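PDB 3HL1: ferritin like protein from Caulobacter vibrioides, which is of unestablished function but probably binds metal ions within a ferritin-like helical bundle. Local coordinates for residues A[254-257]-A[258-262]; A[108-112]-A[113-117]; A[24-27]-A[28-32]; A[34-38]-A[39-43]. All coordinates share one frame; numbering follows the deposited sequence. Where two conformers were deposited one is given.

Contact 1: A[254-257]-A[258-262]; sequences TDPP and AGSPG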
# COMPACT_ATOMS: atom_id res chain seq x y z
N THR A 254 16.64 14.05 -7.16
CA THR A 254 15.86 13.07 -7.86
C THR A 254 16.63 12.56 -9.10
O THR A 254 16.46 11.42 -9.52
CB THR A 254 14.43 13.67 -8.22
OG1 THR A 254 14.59 14.78 -9.12
CG2 THR A 254 13.75 14.21 -6.98
N ASP A 255 17.49 13.40 -9.67
CA ASP A 255 18.18 13.06 -10.93
C ASP A 255 19.66 13.28 -10.78
O ASP A 255 20.21 14.30 -11.23
CB ASP A 255 17.63 13.84 -12.12
CG ASP A 255 16.23 13.39 -12.52
OD1 ASP A 255 15.24 14.03 -12.09
OD2 ASP A 255 16.12 12.38 -13.25
N PRO A 256 20.34 12.33 -10.13
CA PRO A 256 21.81 12.50 -10.01
C PRO A 256 22.46 12.36 -11.41
O PRO A 256 21.82 11.86 -12.35
CB PRO A 256 22.22 11.36 -9.09
CG PRO A 256 21.19 10.27 -9.38
CD PRO A 256 19.88 11.07 -9.51
N PRO A 257 23.69 12.81 -11.54
CA PRO A 257 24.43 12.71 -12.81
C PRO A 257 24.52 11.26 -13.31
O PRO A 257 24.74 10.34 -12.54
CB PRO A 257 25.80 13.23 -12.45
CG PRO A 257 25.61 14.01 -11.18
CD PRO A 257 24.48 13.46 -10.48
N ALA A 258 24.47 11.21 -14.64
CA ALA A 258 24.90 10.12 -15.44
C ALA A 258 26.30 9.75 -15.02
O ALA A 258 27.21 10.61 -14.85
CB ALA A 258 24.89 10.53 -16.92
N GLY A 259 26.48 8.46 -14.86
CA GLY A 259 27.75 7.96 -14.42
C GLY A 259 27.86 7.94 -12.92
O GLY A 259 28.65 7.17 -12.40
N SER A 260 27.07 8.73 -12.18
CA SER A 260 27.45 8.87 -10.76
C SER A 260 27.14 7.62 -9.90
O SER A 260 26.25 6.83 -10.20
CB SER A 260 26.77 10.08 -10.14
OG SER A 260 25.39 9.88 -10.02
N PRO A 261 27.86 7.45 -8.78
CA PRO A 261 27.48 6.40 -7.82
C PRO A 261 26.01 6.45 -7.44
O PRO A 261 25.37 5.42 -7.32
CB PRO A 261 28.39 6.72 -6.59
CG PRO A 261 29.63 7.25 -7.24
CD PRO A 261 29.06 8.18 -8.34
N GLY A 262 25.43 7.65 -7.29
CA GLY A 262 24.03 7.76 -6.89
C GLY A 262 23.08 7.26 -7.98
O GLY A 262 22.09 6.64 -7.67
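The hydroxyl of S260 hydrogen-bonds back to the carbonyl oxygen of P257, with OG 2.6 Å from O. It arrives in the plane of that carbonyl, on a lone pair. The backbone N of S260 donates to the same oxygen over 2.9 Å, but from well above the carbonyl plane, and two bonds therefore grip P257 O. The N-H bond closes a type II beta turn from P257 to S260, with G259, at positive phi, in its third position; the tip at A258 and G259 was modelled in two conformers, which leaves its detail less certain. S260 is also the N-cap of the helix that follows. With chi1 at 69°, its OG stands between the backbone N and the carbonyl carbon, a placement that lets it donate to P257 O while accepting from the backbone N of A263 in the first turn. One hydroxyl thus ties the turn to the start of the helix.

Two prolines pack beside this polar centre. P257 CD lies 3.7 Å from S260 OG, and P256 CB approaches the same OG to 3.6 Å. The ring of P256 continues toward the helix backbone, where P256 CG rests 3.8 Å from G262 C, in a residue with no side chain to hold the ring off. Beyond these segments P256 also packs on A263 and Q266, while T254 O accepts from Q266 NE2. The turn sits at the chain surface, leading from the loop after helix 233-242 into helix 261-283, with A312 and V313 of the C-terminal tail against the loop side.

Contact 2: A[108-112]-A[113-117]; sequences GPLDL and TRVNT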
# COMPACT_ATOMS: atom_id res chain seq x y z
N GLY A 108 10.07 11.49 -1.69
CA GLY A 108 10.92 12.41 -0.97
C GLY A 108 11.18 11.93 0.45
O GLY A 108 10.79 10.81 0.81
N PRO A 109 11.88 12.77 1.26
CA PRO A 109 12.27 12.40 2.59
C PRO A 109 11.15 12.66 3.58
O PRO A 109 10.03 13.01 3.18
CB PRO A 109 13.48 13.30 2.85
CG PRO A 109 13.14 14.55 2.14
CD PRO A 109 12.38 14.11 0.90
N LEU A 110 11.43 12.43 4.86
CA LEU A 110 10.50 12.81 5.92
C LEU A 110 10.46 14.36 5.94
O LEU A 110 11.24 14.98 6.58
CB LEU A 110 10.96 12.28 7.26
CG LEU A 110 9.96 12.64 8.38
CD1 LEU A 110 8.68 11.75 8.24
CD2 LEU A 110 10.65 12.43 9.75
N ASP A 111 9.57 14.95 5.18
CA ASP A 111 9.34 16.40 5.24
C ASP A 111 7.83 16.64 5.29
O ASP A 111 7.04 15.70 5.16
CB ASP A 111 10.01 17.13 4.08
CG ASP A 111 9.53 16.64 2.69
OD1 ASP A 111 8.47 15.98 2.59
OD2 ASP A 111 10.20 16.95 1.69
N LEU A 112 7.42 17.87 5.47
CA LEU A 112 5.98 18.16 5.59
C LEU A 112 5.15 17.64 4.43
O LEU A 112 4.08 17.06 4.62
CB LEU A 112 5.77 19.67 5.80
CG LEU A 112 4.31 20.02 6.13
CD1 LEU A 112 3.79 19.22 7.35
CD2 LEU A 112 4.17 21.53 6.33
N THR A 113 5.65 17.87 3.22
CA THR A 113 4.99 17.45 2.00
C THR A 113 4.69 15.93 2.01
O THR A 113 3.59 15.51 1.67
CB THR A 113 5.83 17.80 0.74
OG1 THR A 113 6.01 19.22 0.67
CG2 THR A 113 5.10 17.37 -0.57
N ARG A 114 5.68 15.13 2.39
CA ARG A 114 5.54 13.67 2.47
C ARG A 114 4.66 13.23 3.64
O ARG A 114 3.83 12.36 3.48
CB ARG A 114 6.89 12.97 2.52
CG ARG A 114 7.41 12.38 1.21
CD ARG A 114 7.23 13.31 -0.02
NE ARG A 114 8.07 14.49 0.00
CZ ARG A 114 8.33 15.22 -1.07
NH1 ARG A 114 7.87 14.89 -2.27
NH2 ARG A 114 9.01 16.30 -0.97
N VAL A 115 4.83 13.81 4.82
CA VAL A 115 3.99 13.44 5.96
C VAL A 115 2.55 13.84 5.71
O VAL A 115 1.64 13.05 5.96
CB VAL A 115 4.54 14.03 7.26
CG1 VAL A 115 3.50 13.85 8.39
CG2 VAL A 115 5.87 13.28 7.56
N ASN A 116 2.32 15.02 5.13
CA ASN A 116 0.95 15.38 4.73
C ASN A 116 0.28 14.36 3.78
O ASN A 116 -0.92 13.98 4.00
CB ASN A 116 0.89 16.77 4.05
CG ASN A 116 0.93 17.91 5.05
OD1 ASN A 116 0.58 17.75 6.23
ND2 ASN A 116 1.38 19.07 4.58
N THR A 117 1.01 13.95 2.76
CA THR A 117 0.58 12.92 1.80
C THR A 117 0.25 11.59 2.49
O THR A 117 -0.74 10.97 2.17
CB THR A 117 1.64 12.71 0.72
OG1 THR A 117 2.00 13.99 0.18
CG2 THR A 117 1.11 11.77 -0.41
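The guanidinium of R114 is sandwiched between G108, whose CA lies 3.6 Å above one face and toward its rim, and T113, whose CG2 covers the centre of the other face. At the edge stands the carboxylate of D111, its plane turned 30° from that of the guanidinium. The grip is side-on: R114 NH2 meets the syn lone pair of D111 OD2 at 3.0 Å, with the oxygen in the guanidinium plane, and R114 NE donates to D111 OD1 at 3.0 Å, slightly tilted. A strongly bent R114 chain, its chi1 of -100° well away from a staggered value, folds the group back to this position, and NH1 bonds to the carbonyl oxygen of E106.

OD1 has a second task. D111 is the N-cap of the helix, and R114 N donates to D111 OD1 at 2.9 Å. The one carboxylate thus closes the helix start and holds the arginine, whose charge, with the helix end, would be expected to stabilise its negative form. V115 N reaches D111 O in a nearly straight 2.9 Å bond.

L110, at the centre of an inverse gamma turn closed by a weak bond, has CD1 3.3 Å from V115 CG2, tighter than usual carbon contact. On another side, L112 CG lies 3.4 Å from ND2 of N116, which donates to P102 O.

Helix 112-121 thus begins between three others: Y28 and V32 of helix 8-35 meet R114, I240 of helix 233-242 meets L110 and V115, and I47 of helix 42-67 meets L110.

Contact 3: A[24-27]-A[28-32]; sequences WTIP and YYLTV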
# COMPACT_ATOMS: atom_id res chain seq x y z
N TRP A 24 1.46 0.85 -4.16
CA TRP A 24 1.88 2.24 -4.33
C TRP A 24 2.39 2.87 -3.02
O TRP A 24 3.37 3.58 -3.04
CB TRP A 24 0.77 3.07 -4.96
CG TRP A 24 1.12 4.46 -5.26
CD1 TRP A 24 1.48 4.96 -6.46
CD2 TRP A 24 1.04 5.56 -4.37
NE1 TRP A 24 1.74 6.28 -6.36
CE2 TRP A 24 1.45 6.70 -5.10
CE3 TRP A 24 0.71 5.70 -3.01
CZ2 TRP A 24 1.52 7.96 -4.53
CZ3 TRP A 24 0.77 6.97 -2.44
CH2 TRP A 24 1.18 8.08 -3.20
N THR A 25 1.78 2.57 -1.88
CA THR A 25 2.19 3.13 -0.62
C THR A 25 3.53 2.59 -0.14
O THR A 25 4.19 3.25 0.62
CB THR A 25 1.19 2.88 0.52
OG1 THR A 25 1.23 1.49 0.85
CG2 THR A 25 -0.25 3.32 0.17
N ILE A 26 3.94 1.39 -0.57
CA ILE A 26 5.12 0.75 -0.01
C ILE A 26 6.42 1.51 -0.37
O ILE A 26 7.16 1.91 0.54
CB ILE A 26 5.14 -0.78 -0.32
CG1 ILE A 26 3.95 -1.42 0.45
CG2 ILE A 26 6.49 -1.41 0.05
CD1 ILE A 26 3.57 -2.80 0.05
N PRO A 27 6.73 1.69 -1.69
CA PRO A 27 7.87 2.54 -2.00
C PRO A 27 7.78 3.96 -1.47
O PRO A 27 8.81 4.51 -1.07
CB PRO A 27 7.97 2.48 -3.54
CG PRO A 27 7.31 1.20 -3.91
CD PRO A 27 6.16 1.11 -2.93
N TYR A 28 6.57 4.54 -1.41
CA TYR A 28 6.37 5.86 -0.83
C TYR A 28 6.85 5.91 0.63
O TYR A 28 7.63 6.77 0.95
CB TYR A 28 4.90 6.34 -0.95
CG TYR A 28 4.75 7.84 -0.86
CD1 TYR A 28 4.64 8.47 0.39
CD2 TYR A 28 4.77 8.65 -2.02
CE1 TYR A 28 4.54 9.87 0.48
CE2 TYR A 28 4.66 10.05 -1.94
CZ TYR A 28 4.54 10.63 -0.69
OH TYR A 28 4.49 11.95 -0.59
N TYR A 29 6.32 5.05 1.48
CA TYR A 29 6.64 4.98 2.87
C TYR A 29 8.09 4.56 3.09
O TYR A 29 8.73 5.03 4.00
CB TYR A 29 5.74 3.99 3.60
CG TYR A 29 4.27 4.36 3.75
CD1 TYR A 29 3.70 5.44 3.06
CD2 TYR A 29 3.40 3.48 4.40
CE1 TYR A 29 2.35 5.73 3.16
CE2 TYR A 29 2.02 3.72 4.45
CZ TYR A 29 1.50 4.84 3.85
OH TYR A 29 0.12 5.07 3.89
N LEU A 30 8.58 3.61 2.30
CA LEU A 30 9.96 3.14 2.43
C LEU A 30 10.95 4.25 2.15
O LEU A 30 11.99 4.39 2.85
CB LEU A 30 10.24 1.96 1.50
CG LEU A 30 9.72 0.57 1.92
CD1 LEU A 30 9.88 -0.46 0.74
CD2 LEU A 30 10.38 0.10 3.27
N THR A 31 10.66 5.03 1.12
CA THR A 31 11.49 6.18 0.72
C THR A 31 11.59 7.20 1.85
O THR A 31 12.69 7.62 2.19
CB THR A 31 11.00 6.80 -0.60
OG1 THR A 31 11.05 5.77 -1.60
CG2 THR A 31 11.91 8.00 -1.01
N VAL A 32 10.46 7.53 2.48
CA VAL A 32 10.45 8.38 3.71
C VAL A 32 11.21 7.73 4.84
O VAL A 32 12.04 8.37 5.46
CB VAL A 32 9.00 8.72 4.16
CG1 VAL A 32 8.96 9.45 5.52
CG2 VAL A 32 8.33 9.49 3.01
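W24 and Y28 both carry CG anti to the backbone N (chi1 -176° and -158°), which sends the two rings off the same side of helix 8-35, part of the helical bundle of this ferritin-like fold. Their planes are near parallel, 18° apart, but slid so far that they barely overlap, the centroids 5.2 Å apart; W24 CH2 and Y28 CD2 make the contact. One residue on, Y29 turns its ring over T25, whose CB lies 4.0 Å from the ring centroid in a CH-pi contact, with T25 O under the same ring. Alongside, I26 CG2 packs on L30 CD1 at 3.6 Å.

The polar ends of these buried side chains are satisfied by other parts of the chain: W24 NE1 by E78 O, Y28 OH by S104 O, Y29 OH by E122 and T25 OG1 by E54.

P27 has no N-H to give to the preceding turn, and the helix kinks there. Its own carbonyl is well used: T31 N donates at 2.9 Å, and from the opposite face of the carbonyl plane T31 OG1 comes to 2.6 Å from P27 O.

Contact 4: A[34-38]-A[39-43]; sequences YSIKD and PTTVP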
# COMPACT_ATOMS: atom_id res chain seq x y z
N TYR A 34 13.66 5.44 5.06
CA TYR A 34 15.12 5.35 4.98
C TYR A 34 15.80 6.70 4.86
O TYR A 34 17.01 6.78 5.11
CB TYR A 34 15.54 4.39 3.85
CG TYR A 34 15.37 2.95 4.25
CD1 TYR A 34 16.18 2.39 5.23
CD2 TYR A 34 14.34 2.17 3.72
CE1 TYR A 34 16.01 1.07 5.63
CE2 TYR A 34 14.15 0.86 4.14
CZ TYR A 34 15.00 0.32 5.07
OH TYR A 34 14.84 -0.97 5.47
N SER A 35 15.02 7.75 4.58
CA SER A 35 15.55 9.12 4.65
C SER A 35 15.94 9.57 6.05
O SER A 35 16.76 10.46 6.18
CB SER A 35 14.61 10.18 4.08
OG SER A 35 13.59 10.51 5.01
N ILE A 36 15.36 8.95 7.08
CA ILE A 36 15.56 9.32 8.43
C ILE A 36 16.89 8.74 8.87
O ILE A 36 17.06 7.54 8.89
CB ILE A 36 14.46 8.83 9.37
CG1 ILE A 36 13.11 9.36 8.85
CG2 ILE A 36 14.73 9.33 10.79
CD1 ILE A 36 11.84 8.70 9.50
N LYS A 37 17.82 9.61 9.23
CA LYS A 37 19.18 9.18 9.51
C LYS A 37 19.26 8.25 10.72
O LYS A 37 19.99 7.24 10.70
CB LYS A 37 20.10 10.39 9.71
CG LYS A 37 20.34 11.23 8.50
CD LYS A 37 21.38 12.35 8.78
CE LYS A 37 21.61 13.25 7.58
NZ LYS A 37 22.72 14.25 7.85
N ASP A 38 18.54 8.60 11.77
CA ASP A 38 18.55 7.86 13.02
C ASP A 38 17.37 6.87 13.16
O ASP A 38 16.23 7.27 13.43
CB ASP A 38 18.66 8.83 14.20
CG ASP A 38 18.75 8.14 15.55
OD1 ASP A 38 18.80 6.89 15.61
OD2 ASP A 38 18.78 8.88 16.55
N PRO A 39 17.65 5.57 13.01
CA PRO A 39 16.58 4.57 13.07
C PRO A 39 15.93 4.38 14.42
O PRO A 39 14.87 3.75 14.50
CB PRO A 39 17.28 3.27 12.63
CG PRO A 39 18.57 3.67 12.04
CD PRO A 39 18.96 4.93 12.76
N THR A 40 16.52 4.91 15.48
CA THR A 40 15.91 4.77 16.80
C THR A 40 14.82 5.81 17.05
O THR A 40 14.14 5.76 18.11
CB THR A 40 16.98 4.88 17.94
OG1 THR A 40 17.49 6.21 17.95
CG2 THR A 40 18.18 3.91 17.72
N THR A 41 14.64 6.76 16.14
CA THR A 41 13.71 7.85 16.41
C THR A 41 12.25 7.37 16.30
O THR A 41 11.95 6.37 15.64
CB THR A 41 13.94 9.06 15.49
OG1 THR A 41 13.86 8.65 14.12
CG2 THR A 41 15.30 9.70 15.73
N VAL A 42 11.35 8.09 16.95
CA VAL A 42 9.95 7.67 16.97
C VAL A 42 9.36 7.59 15.54
O VAL A 42 8.66 6.64 15.24
CB VAL A 42 9.05 8.53 17.93
CG1 VAL A 42 7.57 8.28 17.67
CG2 VAL A 42 9.41 8.25 19.42
N PRO A 43 9.63 8.59 14.67
CA PRO A 43 8.96 8.55 13.36
C PRO A 43 9.46 7.39 12.53
O PRO A 43 8.71 6.78 11.77
CB PRO A 43 9.33 9.89 12.72
CG PRO A 43 9.79 10.75 13.87
CD PRO A 43 10.47 9.79 14.77
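D38, P39, T40 and T41 form a tight reversal that links helix 8-35 to helix 42-67: a type I beta turn, overlaid by an Asx turn of the D38 side chain. The backbone bond of the beta turn, T41 N to D38 O, is 3.2 Å long, its donor lying well above the carbonyl plane. T41 OG1 donates to D38 O at 2.8 Å, nearly along the C=O axis, and the carbonyl is thereby held from two directions.

The carboxylate supplies the second layer. With CG anti to the backbone N of D38 (chi1 -177°), OD1 swings over the turn and accepts from T40 N at 3.0 Å. T40 OG1 reaches the same OD1 at 2.8 Å, from the same face of the carboxylate plane as the backbone donor, and together they fix the rotation of the group. D38 OD2 also lies 3.7 Å from a methyl, T41 CG2.

On the inner side I36 turns toward the new helix. Its CG2 lies 3.5 Å from T41 OG1, and its CD1 comes within 4.3 Å of P43 CB. I36 and T41 both touch P247, and P43 meets I240 of helix 233-242.

T41 occupies the N-cap position of helix 42-67. The whole is a classical Asx-Pro turn, here used as a short connector between two consecutive helices of the ferritin-like bundle.

In the fold
Contact 3 is the buried one, in the middle of helix 8-35, and it adds aromatic and aliphatic side-chain packing to its helical backbone bonds. Contacts 1, 2 and 4 all lie at helix starts, where side-chain capping and turn bonds prevail: contact 1 is a surface turn, while contacts 2 and 4 are partly buried. Contacts 1 and 4 share a design, a beta turn whose first carbonyl receives both N and hydroxyl of the N-cap residue; contact 2 uses a charged pair instead. Contact 2 touches contact 3 through R114 and Y28, and contact 4 through S35 and L110. Contact 1 stands apart, its nearest atoms about 7 Å from contact 2.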